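Long-range contacts in fimbriae-associated protein FAP1 (Streptococcus parasanguinis, PDB 2X12), which probably mediates bacterial adhesion and biofilm formation as a serine-rich fimbrial protein linked to the cell wall, its adhesion being modulated by pH: residues Y197-L203 and V265-T269; D224-T229 and D273-G278; N249-E255 and F301-S306; D282-L286 and S336-A340. All coordinates share one frame; numbering follows the deposited sequence.

Interaction 1. Residues Y197-L203 and V265-T269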
loop_
_atom_site.group_PDB
_atom_site.type_symbol
_atom_site.label_atom_id
_atom_site.label_comp_id
_atom_site.label_asym_id
_atom_site.label_seq_id
_atom_site.Cartn_x
_atom_site.Cartn_y
_atom_site.Cartn_z
ATOM N N TYR A 197 -4.492 -0.856 7.243
ATOM C CA TYR A 197 -5.473 -1.420 6.326
ATOM C C TYR A 197 -6.736 -1.845 7.075
ATOM O O TYR A 197 -6.658 -2.517 8.088
ATOM C CB TYR A 197 -4.837 -2.634 5.656
ATOM C CG TYR A 197 -5.615 -3.349 4.559
ATOM C CD1 TYR A 197 -6.355 -2.667 3.608
ATOM C CD2 TYR A 197 -5.520 -4.722 4.424
ATOM C CE1 TYR A 197 -6.985 -3.352 2.562
ATOM C CE2 TYR A 197 -6.151 -5.420 3.383
ATOM C CZ TYR A 197 -6.892 -4.742 2.453
ATOM O OH TYR A 197 -7.552 -5.456 1.449
ATOM N N ASP A 198 -7.897 -1.433 6.573
ATOM C CA ASP A 198 -9.197 -1.807 7.147
ATOM C C ASP A 198 -10.203 -2.275 6.112
ATOM O O ASP A 198 -11.025 -1.521 5.646
ATOM C CB ASP A 198 -9.802 -0.617 7.892
ATOM C CG ASP A 198 -11.104 -0.968 8.563
ATOM O OD1 ASP A 198 -11.314 -2.169 8.880
ATOM O OD2 ASP A 198 -11.924 -0.048 8.764
ATOM N N PRO A 199 -10.156 -3.530 5.749
ATOM C CA PRO A 199 -11.065 -4.002 4.728
ATOM C C PRO A 199 -12.443 -4.310 5.287
ATOM O O PRO A 199 -13.356 -4.647 4.575
ATOM C CB PRO A 199 -10.367 -5.257 4.212
ATOM C CG PRO A 199 -9.539 -5.696 5.305
ATOM C CD PRO A 199 -9.083 -4.483 6.008
ATOM N N THR A 200 -12.554 -4.156 6.579
ATOM C CA THR A 200 -13.734 -4.420 7.338
ATOM C C THR A 200 -14.988 -3.807 6.805
ATOM O O THR A 200 -16.060 -4.351 7.030
ATOM C CB THR A 200 -13.447 -3.929 8.746
ATOM O OG1 THR A 200 -12.786 -5.002 9.405
ATOM C CG2 THR A 200 -14.695 -3.416 9.545
ATOM N N THR A 201 -14.897 -2.681 6.108
ATOM C CA THR A 201 -16.148 -2.071 5.616
ATOM C C THR A 201 -16.511 -2.590 4.220
ATOM O O THR A 201 -17.661 -2.903 3.940
ATOM C CB THR A 201 -16.119 -0.537 5.659
ATOM O OG1 THR A 201 -15.601 -0.144 6.923
ATOM C CG2 THR A 201 -17.558 0.076 5.500
ATOM N N ILE A 202 -15.526 -2.724 3.356
ATOM C CA ILE A 202 -15.765 -3.358 2.086
ATOM C C ILE A 202 -16.308 -4.768 2.297
ATOM O O ILE A 202 -17.269 -5.137 1.648
ATOM C CB ILE A 202 -14.476 -3.434 1.271
ATOM C CG1 ILE A 202 -14.003 -2.030 0.885
ATOM C CG2 ILE A 202 -14.675 -4.278 0.045
ATOM C CD1 ILE A 202 -13.032 -1.444 1.873
ATOM N N LEU A 203 -15.678 -5.541 3.183
ATOM C CA LEU A 203 -16.001 -6.963 3.415
ATOM C C LEU A 203 -16.887 -7.136 4.650
ATOM O O LEU A 203 -16.623 -7.928 5.532
ATOM C CB LEU A 203 -14.719 -7.792 3.511
ATOM C CG LEU A 203 -13.784 -7.712 2.260
ATOM C CD1 LEU A 203 -12.396 -8.481 2.431
ATOM C CD2 LEU A 203 -14.544 -8.138 0.981
ATOM N N VAL A 265 -12.533 -11.489 8.501
ATOM C CA VAL A 265 -11.955 -10.254 7.966
ATOM C C VAL A 265 -11.663 -9.294 9.113
ATOM O O VAL A 265 -12.521 -9.055 9.936
ATOM C CB VAL A 265 -12.974 -9.625 6.972
ATOM C CG1 VAL A 265 -12.492 -8.295 6.446
ATOM C CG2 VAL A 265 -13.218 -10.571 5.821
ATOM N N THR A 266 -10.450 -8.762 9.179
ATOM C CA THR A 266 -10.098 -7.812 10.254
ATOM C C THR A 266 -9.168 -6.726 9.743
ATOM O O THR A 266 -8.545 -6.889 8.678
ATOM C CB THR A 266 -9.316 -8.483 11.412
ATOM O OG1 THR A 266 -8.003 -8.839 10.954
ATOM C CG2 THR A 266 -10.027 -9.706 11.959
ATOM N N LYS A 267 -9.064 -5.656 10.543
ATOM C CA LYS A 267 -8.037 -4.622 10.406
ATOM C C LYS A 267 -6.701 -5.265 10.386
ATOM O O LYS A 267 -6.530 -6.274 11.009
ATOM C CB LYS A 267 -8.041 -3.690 11.611
ATOM C CG LYS A 267 -9.277 -2.806 11.692
ATOM C CD LYS A 267 -9.213 -1.829 12.880
ATOM C CE LYS A 267 -10.336 -0.752 12.771
ATOM N NZ LYS A 267 -10.546 -0.011 14.065
ATOM N N HIS A 268 -5.738 -4.658 9.713
ATOM C CA HIS A 268 -4.379 -5.160 9.726
ATOM C C HIS A 268 -3.406 -4.032 9.762
ATOM O O HIS A 268 -3.759 -2.942 9.394
ATOM C CB HIS A 268 -4.142 -5.967 8.492
ATOM C CG HIS A 268 -4.902 -7.242 8.469
ATOM N ND1 HIS A 268 -4.541 -8.327 9.238
ATOM C CD2 HIS A 268 -6.007 -7.615 7.779
ATOM C CE1 HIS A 268 -5.386 -9.321 9.011
ATOM N NE2 HIS A 268 -6.287 -8.915 8.131
ATOM N N THR A 269 -2.186 -4.304 10.200
ATOM C CA THR A 269 -1.150 -3.292 10.324
ATOM C C THR A 269 0.060 -3.789 9.618
ATOM O O THR A 269 0.719 -4.700 10.092
ATOM C CB THR A 269 -0.806 -3.078 11.787
ATOM O OG1 THR A 269 -1.998 -2.696 12.476
ATOM C CG2 THR A 269 0.278 -2.003 11.975
#
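Tyr-197 and His-268 make the one beta bridge of this contact, and beyond it Pro-199, two residues on, folds back so that its CD lies 3.8 Å above the plane of the Tyr-197 ring, over its centre. The bridge is an antiparallel hydrogen-bonded pair. His-268 N gives to Tyr-197 O at 2.8 Å, nearly straight at 168°, and the return bond from Tyr-197 N to His-268 O is longer and more bent. Both side chains leave on the same face of the sheet. With CG of Tyr-197 anti to its nitrogen (chi1 -175°), the phenol is carried inward, where OH bonds to Ala-329 O and Thr-294 OG1; on His-268, ND1 is held by Asp-236.

Past the bridge, side chains do most of the touching. CD of Pro-199 also rests 3.6 Å from Thr-266 O, while its CG lies beside Val-265 CG1. One helix-like turn, closed by Leu-203 N on Pro-199 O, then brings Leu-203 round to Val-265; the two cross at about a right angle, and CB of Leu-203 lies 3.7 Å from Val-265 CG1. Nearer the surface, extended Lys-267 passes Asp-198 without a salt bridge, NZ staying 5.5 Å from Asp-198 OD2.

Tyr-197 also packs on Thr-215 and Ala-292 of the other large sheet, and His-268 shares Thr-215. Here strand 190-197 ends and strand 268-276 begins as paired inner strands of a five-stranded sheet, one face of which is packed against a second sheet, an arrangement consistent with a beta sandwich.

Interaction 2. Residues D224-T229 and D273-G278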
loop_
_atom_site.group_PDB
_atom_site.type_symbol
_atom_site.label_atom_id
_atom_site.label_comp_id
_atom_site.label_asym_id
_atom_site.label_seq_id
_atom_site.Cartn_x
_atom_site.Cartn_y
_atom_site.Cartn_z
ATOM N N ASP A 224 12.361 4.693 -8.121
ATOM C CA ASP A 224 13.400 5.449 -7.417
ATOM C C ASP A 224 14.660 4.610 -7.299
ATOM O O ASP A 224 14.674 3.422 -6.855
ATOM C CB ASP A 224 12.928 5.912 -6.047
ATOM C CG ASP A 224 13.602 7.234 -5.593
ATOM O OD1 ASP A 224 14.725 7.603 -6.077
ATOM O OD2 ASP A 224 12.986 7.916 -4.727
ATOM N N SER A 225 15.714 5.238 -7.769
ATOM C CA SER A 225 17.000 4.632 -7.771
ATOM C C SER A 225 17.660 4.931 -6.439
ATOM O O SER A 225 18.705 4.399 -6.151
ATOM C CB SER A 225 17.812 5.224 -8.899
ATOM O OG SER A 225 17.754 6.639 -8.824
ATOM N N LYS A 226 17.072 5.790 -5.628
ATOM C CA LYS A 226 17.652 6.104 -4.318
ATOM C C LYS A 226 16.996 5.290 -3.211
ATOM O O LYS A 226 17.480 5.179 -2.097
ATOM C CB LYS A 226 17.494 7.606 -4.053
ATOM C CG LYS A 226 18.247 8.443 -5.050
ATOM C CD LYS A 226 17.801 9.893 -5.042
ATOM C CE LYS A 226 19.007 10.864 -5.083
ATOM N NZ LYS A 226 20.046 10.544 -6.125
ATOM N N LEU A 227 15.870 4.710 -3.559
ATOM C CA LEU A 227 15.111 3.923 -2.629
ATOM C C LEU A 227 15.266 2.484 -3.037
ATOM O O LEU A 227 15.051 2.109 -4.207
ATOM C CB LEU A 227 13.652 4.339 -2.675
ATOM C CG LEU A 227 12.736 3.957 -1.526
ATOM C CD1 LEU A 227 13.057 4.744 -0.302
ATOM C CD2 LEU A 227 11.333 4.243 -1.955
ATOM N N SER A 228 15.648 1.690 -2.054
ATOM C CA SER A 228 16.040 0.308 -2.261
ATOM C C SER A 228 14.821 -0.564 -2.038
ATOM O O SER A 228 13.870 -0.096 -1.505
ATOM C CB SER A 228 17.165 -0.022 -1.263
ATOM O OG SER A 228 16.598 -0.052 0.056
ATOM N N THR A 229 14.836 -1.825 -2.428
ATOM C CA THR A 229 13.655 -2.648 -2.163
ATOM C C THR A 229 13.418 -2.647 -0.663
ATOM O O THR A 229 14.318 -2.228 0.090
ATOM C CB THR A 229 13.796 -4.096 -2.654
ATOM O OG1 THR A 229 14.950 -4.683 -2.063
ATOM C CG2 THR A 229 13.903 -4.168 -4.188
ATOM N N ASP A 273 10.488 -1.448 5.916
ATOM C CA ASP A 273 11.563 -0.482 5.922
ATOM C C ASP A 273 12.070 -0.331 4.496
ATOM O O ASP A 273 11.990 -1.256 3.714
ATOM C CB ASP A 273 12.685 -0.999 6.822
ATOM C CG ASP A 273 12.274 -1.089 8.280
ATOM O OD1 ASP A 273 11.235 -0.453 8.617
ATOM O OD2 ASP A 273 12.996 -1.780 9.079
ATOM N N THR A 274 12.589 0.831 4.159
ATOM C CA THR A 274 13.182 1.036 2.870
ATOM C C THR A 274 14.374 1.919 3.054
ATOM O O THR A 274 14.246 3.016 3.568
ATOM C CB THR A 274 12.183 1.755 1.923
ATOM O OG1 THR A 274 11.933 3.089 2.355
ATOM C CG2 THR A 274 10.863 1.052 1.887
ATOM N N ALA A 275 15.552 1.474 2.659
ATOM C CA ALA A 275 16.742 2.346 2.792
ATOM C C ALA A 275 16.729 3.450 1.715
ATOM O O ALA A 275 16.399 3.199 0.558
ATOM C CB ALA A 275 18.055 1.511 2.772
ATOM N N PHE A 276 17.045 4.682 2.112
ATOM C CA PHE A 276 17.008 5.828 1.193
ATOM C C PHE A 276 18.382 6.491 1.120
ATOM O O PHE A 276 18.871 6.965 2.109
ATOM C CB PHE A 276 15.971 6.840 1.657
ATOM C CG PHE A 276 15.784 8.005 0.720
ATOM C CD1 PHE A 276 16.264 9.241 1.028
ATOM C CD2 PHE A 276 15.123 7.872 -0.461
ATOM C CE1 PHE A 276 16.085 10.323 0.172
ATOM C CE2 PHE A 276 14.955 8.972 -1.326
ATOM C CZ PHE A 276 15.434 10.175 -0.999
ATOM N N SER A 277 18.992 6.544 -0.057
ATOM C CA SER A 277 20.386 6.975 -0.187
ATOM C C SER A 277 20.545 8.457 -0.555
ATOM O O SER A 277 21.623 8.887 -1.000
ATOM C CB SER A 277 21.074 6.157 -1.273
ATOM O OG SER A 277 20.538 6.530 -2.531
ATOM N N GLY A 278 19.487 9.236 -0.396
ATOM C CA GLY A 278 19.552 10.659 -0.694
ATOM C C GLY A 278 19.547 11.460 0.584
ATOM O O GLY A 278 19.369 10.893 1.664
#
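Leu-227 and Phe-276 lie side by side at the tight centre of this contact, and their side chains share one face of the sheet. CD1 of Leu-227 sits at the edge of the Phe-276 ring, near its plane and 3.8 Å from CD2, the two side chains meeting at about a right angle. The same methyl reaches Thr-274, whose OG1 is bonded to Trp-193 NE1. Further along the ring edge comes Asp-224, its carboxylate turned 79° to the ring and its OD2 4.1 Å from CE2 of Phe-276. That aspartate is held at the head of an Asx turn: Lys-226 N donates to OD1 at 3.0 Å, approaching from above the carboxylate plane. OD2 has a further, weak bond from Glu-287 N.

Leu-227 and Phe-276 form an antiparallel non-hydrogen-bonded pair, joining strand 268-276 to the outermost strand, 227-235, of a five-stranded sheet. Backbone bonds flank the pair, Ser-277 N to Lys-226 O at 2.9 Å and Ser-228 N to Ala-275 O at 3.1 Å.

The other face is looser and nearer solvent. Ser-228 OG (chi1 70°) donates to Thr-229 O within its own strand, takes a weak bond from Ala-275 N at a bent 127°, and lies 3.5 Å from the exposed Ala-275 CB. Ser-277 OG likewise bonds weakly to Lys-226 O. Lys-226 CB lies near both Ser-277 OG and Phe-276 CE2; the chain then bends at its far torsions and leads its amine away.

Interaction 3. Residues N249-E255 and F301-S306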
loop_
_atom_site.group_PDB
_atom_site.type_symbol
_atom_site.label_atom_id
_atom_site.label_comp_id
_atom_site.label_asym_id
_atom_site.label_seq_id
_atom_site.Cartn_x
_atom_site.Cartn_y
_atom_site.Cartn_z
ATOM N N ASN A 249 3.275 -8.526 -17.028
ATOM C CA ASN A 249 2.738 -7.240 -17.421
ATOM C C ASN A 249 3.771 -6.167 -17.199
ATOM O O ASN A 249 3.435 -4.998 -17.136
ATOM C CB ASN A 249 1.468 -6.934 -16.600
ATOM C CG ASN A 249 1.774 -6.454 -15.158
ATOM O OD1 ASN A 249 2.937 -6.264 -14.809
ATOM N ND2 ASN A 249 0.736 -6.226 -14.341
ATOM N N GLY A 250 5.013 -6.560 -16.974
ATOM C CA GLY A 250 6.073 -5.588 -16.778
ATOM C C GLY A 250 6.134 -4.751 -15.498
ATOM O O GLY A 250 7.117 -3.990 -15.336
ATOM N N SER A 251 5.149 -4.861 -14.601
ATOM C CA SER A 251 5.285 -4.276 -13.271
ATOM C C SER A 251 6.458 -4.892 -12.549
ATOM O O SER A 251 6.586 -6.080 -12.470
ATOM C CB SER A 251 4.065 -4.530 -12.402
ATOM O OG SER A 251 2.896 -3.984 -12.984
ATOM N N LYS A 252 7.326 -4.064 -12.009
ATOM C CA LYS A 252 8.455 -4.549 -11.208
ATOM C C LYS A 252 7.898 -4.498 -9.812
ATOM O O LYS A 252 6.738 -4.123 -9.638
ATOM C CB LYS A 252 9.680 -3.647 -11.443
ATOM C CG LYS A 252 10.244 -3.863 -12.876
ATOM C CD LYS A 252 10.998 -2.678 -13.449
ATOM C CE LYS A 252 11.034 -2.805 -14.983
ATOM N NZ LYS A 252 12.218 -2.102 -15.577
ATOM N N GLY A 253 8.586 -4.894 -8.775
ATOM C CA GLY A 253 7.814 -4.773 -7.506
ATOM C C GLY A 253 6.954 -5.960 -7.171
ATOM O O GLY A 253 6.593 -6.720 -8.046
ATOM N N ILE A 254 6.687 -6.131 -5.877
ATOM C CA ILE A 254 6.420 -7.464 -5.267
ATOM C C ILE A 254 5.290 -7.499 -4.233
ATOM O O ILE A 254 5.093 -6.563 -3.443
ATOM C CB ILE A 254 7.670 -7.954 -4.519
ATOM C CG1 ILE A 254 8.918 -7.800 -5.404
ATOM C CG2 ILE A 254 7.495 -9.370 -4.051
ATOM C CD1 ILE A 254 10.141 -8.629 -4.964
ATOM N N GLU A 255 4.523 -8.584 -4.234
ATOM C CA GLU A 255 3.453 -8.701 -3.234
ATOM C C GLU A 255 4.089 -9.458 -2.073
ATOM O O GLU A 255 4.640 -10.526 -2.250
ATOM C CB GLU A 255 2.147 -9.383 -3.753
ATOM C CG GLU A 255 0.861 -9.074 -2.860
ATOM C CD GLU A 255 0.010 -7.915 -3.394
ATOM O OE1 GLU A 255 0.000 -7.859 -4.657
ATOM O OE2 GLU A 255 -0.636 -7.076 -2.628
ATOM N N PHE A 301 -1.095 -14.342 -4.788
ATOM C CA PHE A 301 -1.703 -13.278 -5.567
ATOM C C PHE A 301 -0.788 -12.095 -5.808
ATOM O O PHE A 301 0.112 -11.866 -5.029
ATOM C CB PHE A 301 -2.989 -12.822 -4.898
ATOM C CG PHE A 301 -2.812 -12.323 -3.513
ATOM C CD1 PHE A 301 -2.808 -13.199 -2.453
ATOM C CD2 PHE A 301 -2.692 -11.000 -3.273
ATOM C CE1 PHE A 301 -2.665 -12.755 -1.170
ATOM C CE2 PHE A 301 -2.553 -10.543 -1.992
ATOM C CZ PHE A 301 -2.554 -11.424 -0.931
ATOM N N TYR A 302 -1.038 -11.362 -6.892
ATOM C CA TYR A 302 -0.204 -10.219 -7.230
ATOM C C TYR A 302 -1.148 -9.150 -7.677
ATOM O O TYR A 302 -1.648 -9.209 -8.777
ATOM C CB TYR A 302 0.779 -10.599 -8.323
ATOM C CG TYR A 302 1.889 -9.618 -8.649
ATOM C CD1 TYR A 302 3.081 -9.630 -7.976
ATOM C CD2 TYR A 302 1.781 -8.751 -9.694
ATOM C CE1 TYR A 302 4.090 -8.757 -8.290
ATOM C CE2 TYR A 302 2.814 -7.881 -10.028
ATOM C CZ TYR A 302 3.952 -7.892 -9.325
ATOM O OH TYR A 302 4.967 -7.044 -9.704
ATOM N N GLU A 303 -1.456 -8.227 -6.779
ATOM C CA GLU A 303 -2.352 -7.117 -7.054
ATOM C C GLU A 303 -1.498 -5.877 -6.969
ATOM O O GLU A 303 -1.331 -5.269 -5.902
ATOM C CB GLU A 303 -3.478 -7.113 -6.038
ATOM C CG GLU A 303 -4.297 -8.404 -6.055
ATOM C CD GLU A 303 -5.015 -8.666 -7.405
ATOM O OE1 GLU A 303 -5.131 -7.682 -8.206
ATOM O OE2 GLU A 303 -5.427 -9.851 -7.648
ATOM N N ASP A 304 -0.840 -5.630 -8.105
ATOM C CA ASP A 304 -0.215 -4.348 -8.441
ATOM C C ASP A 304 -1.420 -3.563 -8.803
ATOM O O ASP A 304 -2.537 -4.122 -8.729
ATOM C CB ASP A 304 0.713 -4.486 -9.642
ATOM C CG ASP A 304 0.016 -5.036 -10.895
ATOM O OD1 ASP A 304 -1.226 -5.093 -10.918
ATOM O OD2 ASP A 304 0.723 -5.397 -11.892
ATOM N N GLY A 305 -1.290 -2.326 -9.229
ATOM C CA GLY A 305 -2.531 -1.611 -9.551
ATOM C C GLY A 305 -2.762 -1.504 -11.022
ATOM O O GLY A 305 -3.259 -0.486 -11.501
ATOM N N SER A 306 -2.374 -2.521 -11.766
ATOM C CA SER A 306 -2.175 -2.288 -13.178
ATOM C C SER A 306 -3.478 -2.103 -13.933
ATOM O O SER A 306 -3.469 -1.488 -14.964
ATOM C CB SER A 306 -1.371 -3.409 -13.801
ATOM O OG SER A 306 -1.900 -4.650 -13.415
#
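Asp-304 OD2 is the meeting point of the two loops, held by Asn-249, with Ser-251 OG close by. Asn-249 approaches from the opposite direction, its amide nearly coplanar with the carboxylate, and ND2 gives to the syn lone pair of OD2 at 2.6 Å with an angle of 165°. Ser-251 OG stands 2.8 Å from the same OD2, but Asn-249 OD1 is also within reach of its proton, so this bond is not settled.

A second contact is made by Tyr-302, whose hydroxyl probably donates to Gly-253 O, the carbonyl oxygen lying in the plane of the ring at its edge, though the modelled separation is doubtfully short. The third is Glu-255. Bent at chi2 (96°), it brings OE1 to the backbone of 301-306 to accept from Glu-303 N at 2.6 Å, on its syn side though well out of the carboxylate plane. Its CG lies 3.8 Å from Phe-301 CE2.

Asn-249 and Asp-304 each head an Asx turn, so two such turns face each other across the contact. In one, Ser-251 N bonds to Asn-249 OD1 at 2.6 Å; in the other, Ser-306 N and OG both reach Asp-304 OD1 from the same face of its plane, OG at 2.6 Å.

Further out, Asn-245 ND2 bonds to Asn-249 OD1 and Ser-251 O, steadying the first turn. Asn-324 does the same for 301-306, its ND2 reaching Tyr-302 O and Asp-304 OD1 and its N meeting Glu-303 OE1. Tyr-218, on strand 212-220, packs edge-to-face with Tyr-302.

Interaction 4. Residues D282-L286 and S336-A340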
loop_
_atom_site.group_PDB
_atom_site.type_symbol
_atom_site.label_atom_id
_atom_site.label_comp_id
_atom_site.label_asym_id
_atom_site.label_seq_id
_atom_site.Cartn_x
_atom_site.Cartn_y
_atom_site.Cartn_z
ATOM N N ASP A 282 16.162 15.493 -1.345
ATOM C CA ASP A 282 15.787 14.571 -2.416
ATOM C C ASP A 282 14.514 13.851 -2.116
ATOM O O ASP A 282 14.073 13.052 -2.908
ATOM C CB ASP A 282 16.860 13.509 -2.622
ATOM C CG ASP A 282 18.199 14.102 -2.940
ATOM O OD1 ASP A 282 18.255 14.980 -3.835
ATOM O OD2 ASP A 282 19.191 13.703 -2.279
ATOM N N LEU A 283 13.920 14.084 -0.964
ATOM C CA LEU A 283 12.642 13.501 -0.702
ATOM C C LEU A 283 11.603 14.121 -1.606
ATOM O O LEU A 283 10.508 13.641 -1.626
ATOM C CB LEU A 283 12.242 13.676 0.762
ATOM C CG LEU A 283 13.034 12.867 1.784
ATOM C CD1 LEU A 283 12.631 13.177 3.194
ATOM C CD2 LEU A 283 12.808 11.454 1.546
ATOM N N ALA A 284 11.920 15.195 -2.333
ATOM C CA ALA A 284 10.959 15.792 -3.280
ATOM C C ALA A 284 10.713 14.897 -4.487
ATOM O O ALA A 284 9.813 15.177 -5.308
ATOM C CB ALA A 284 11.387 17.190 -3.715
ATOM N N ASP A 285 11.478 13.801 -4.550
ATOM C CA ASP A 285 11.463 12.849 -5.680
ATOM C C ASP A 285 11.319 11.385 -5.268
ATOM O O ASP A 285 11.542 10.493 -6.067
ATOM C CB ASP A 285 12.740 13.046 -6.509
ATOM C CG ASP A 285 12.637 14.233 -7.440
ATOM O OD1 ASP A 285 11.749 14.118 -8.310
ATOM O OD2 ASP A 285 13.406 15.244 -7.313
ATOM N N LEU A 286 10.936 11.161 -4.025
ATOM C CA LEU A 286 10.666 9.833 -3.511
ATOM C C LEU A 286 9.439 9.250 -4.187
ATOM O O LEU A 286 8.333 9.736 -4.017
ATOM C CB LEU A 286 10.404 9.916 -2.003
ATOM C CG LEU A 286 10.038 8.652 -1.232
ATOM C CD1 LEU A 286 11.269 7.812 -0.956
ATOM C CD2 LEU A 286 9.328 9.032 0.071
ATOM N N SER A 336 4.827 10.500 -4.794
ATOM C CA SER A 336 5.620 11.060 -5.862
ATOM C C SER A 336 6.106 12.405 -5.419
ATOM O O SER A 336 5.812 13.439 -6.035
ATOM C CB SER A 336 4.852 11.136 -7.184
ATOM O OG SER A 336 5.766 11.335 -8.252
ATOM N N GLY A 337 6.900 12.337 -4.353
ATOM C CA GLY A 337 7.488 13.488 -3.720
ATOM C C GLY A 337 6.768 13.842 -2.424
ATOM O O GLY A 337 5.528 13.862 -2.353
ATOM N N VAL A 338 7.570 14.111 -1.408
ATOM C CA VAL A 338 7.122 14.640 -0.167
ATOM C C VAL A 338 6.900 16.100 -0.409
ATOM O O VAL A 338 7.737 16.731 -0.985
ATOM C CB VAL A 338 8.202 14.460 0.885
ATOM C CG1 VAL A 338 7.927 15.339 2.078
ATOM C CG2 VAL A 338 8.258 13.012 1.277
ATOM N N ASN A 339 5.753 16.616 0.025
ATOM C CA ASN A 339 5.330 17.978 -0.275
ATOM C C ASN A 339 6.453 18.914 0.063
ATOM O O ASN A 339 7.088 18.788 1.108
ATOM C CB ASN A 339 4.062 18.331 0.528
ATOM C CG ASN A 339 2.798 17.667 -0.011
ATOM O OD1 ASN A 339 2.812 16.950 -1.018
ATOM N ND2 ASN A 339 1.696 17.922 0.661
ATOM N N ALA A 340 6.706 19.857 -0.827
ATOM C CA ALA A 340 7.843 20.785 -0.664
ATOM C C ALA A 340 8.034 21.318 0.780
ATOM O O ALA A 340 9.148 21.514 1.232
ATOM C CB ALA A 340 7.687 21.987 -1.645
#
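The flat groups that meet between Leu-283 to Leu-286 and Gly-337 to Val-338 are peptide units, not rings. At the carbonyl of Leu-283 stands Val-338 N, 3.0 Å from O and tilted 25° from the carbonyl plane, with an almost straight N-H...O of 176°. At the carbonyl of Leu-286 stands Gly-337 N, also 3.0 Å from its oxygen and more tilted. Between these two bonds Gly-337 CA passes the side of the Ala-284 carbonyl, 3.3 Å from its O.

The motif is a short 3-10 turn, residues 282-284, docked against the chain that leaves strand 330-336. It leads into strand 287-295, the partner of 330-336 in the larger antiparallel sheet; the Gly-337 to Leu-286 bond continues the pairing of these strands, and the Val-338 to Leu-283 bond ties on the 3-10 turn. Gly-337 makes its close pass of Ala-284 with a positive phi.

Beside the backbone bonds the side chains form a small apolar layer. Phe-151 of strand 148-152 touches both Leu-283 and Val-338, and Phe-276 lies against both leucines, tying this end of the larger sheet to the five-stranded one. Val-338 has CG1 anti to its nitrogen (chi1 164°), which turns the other methyl, CG2, toward both leucines: it lies 4.1 Å from Leu-283 CB and 4.3 Å from Leu-286 CD2.

How the interactions relate
Interactions 1 and 2 use the two ends of strand 268-276, with centres 29 Å apart on opposite sides of the chain's centre; it pairs with strand 190-197 in one and 227-235 in the other. Interactions 2 and 4 are neighbours, 13 Å between centres, and touch directly: Leu-227 CD1 lies 3.6 Å from Leu-286 CD1, while Phe-276 CZ lies 3.7 Å from Asp-282 O, so the Leu-227/Phe-276 pair packs directly on the 3-10 turn and Leu-286. Interaction 3 touches none of the others, coming to about 6 Å of interaction 2 and about 8 Å of interaction 1 between nearest atoms; strand 254-263 precedes 268-276 in the chain.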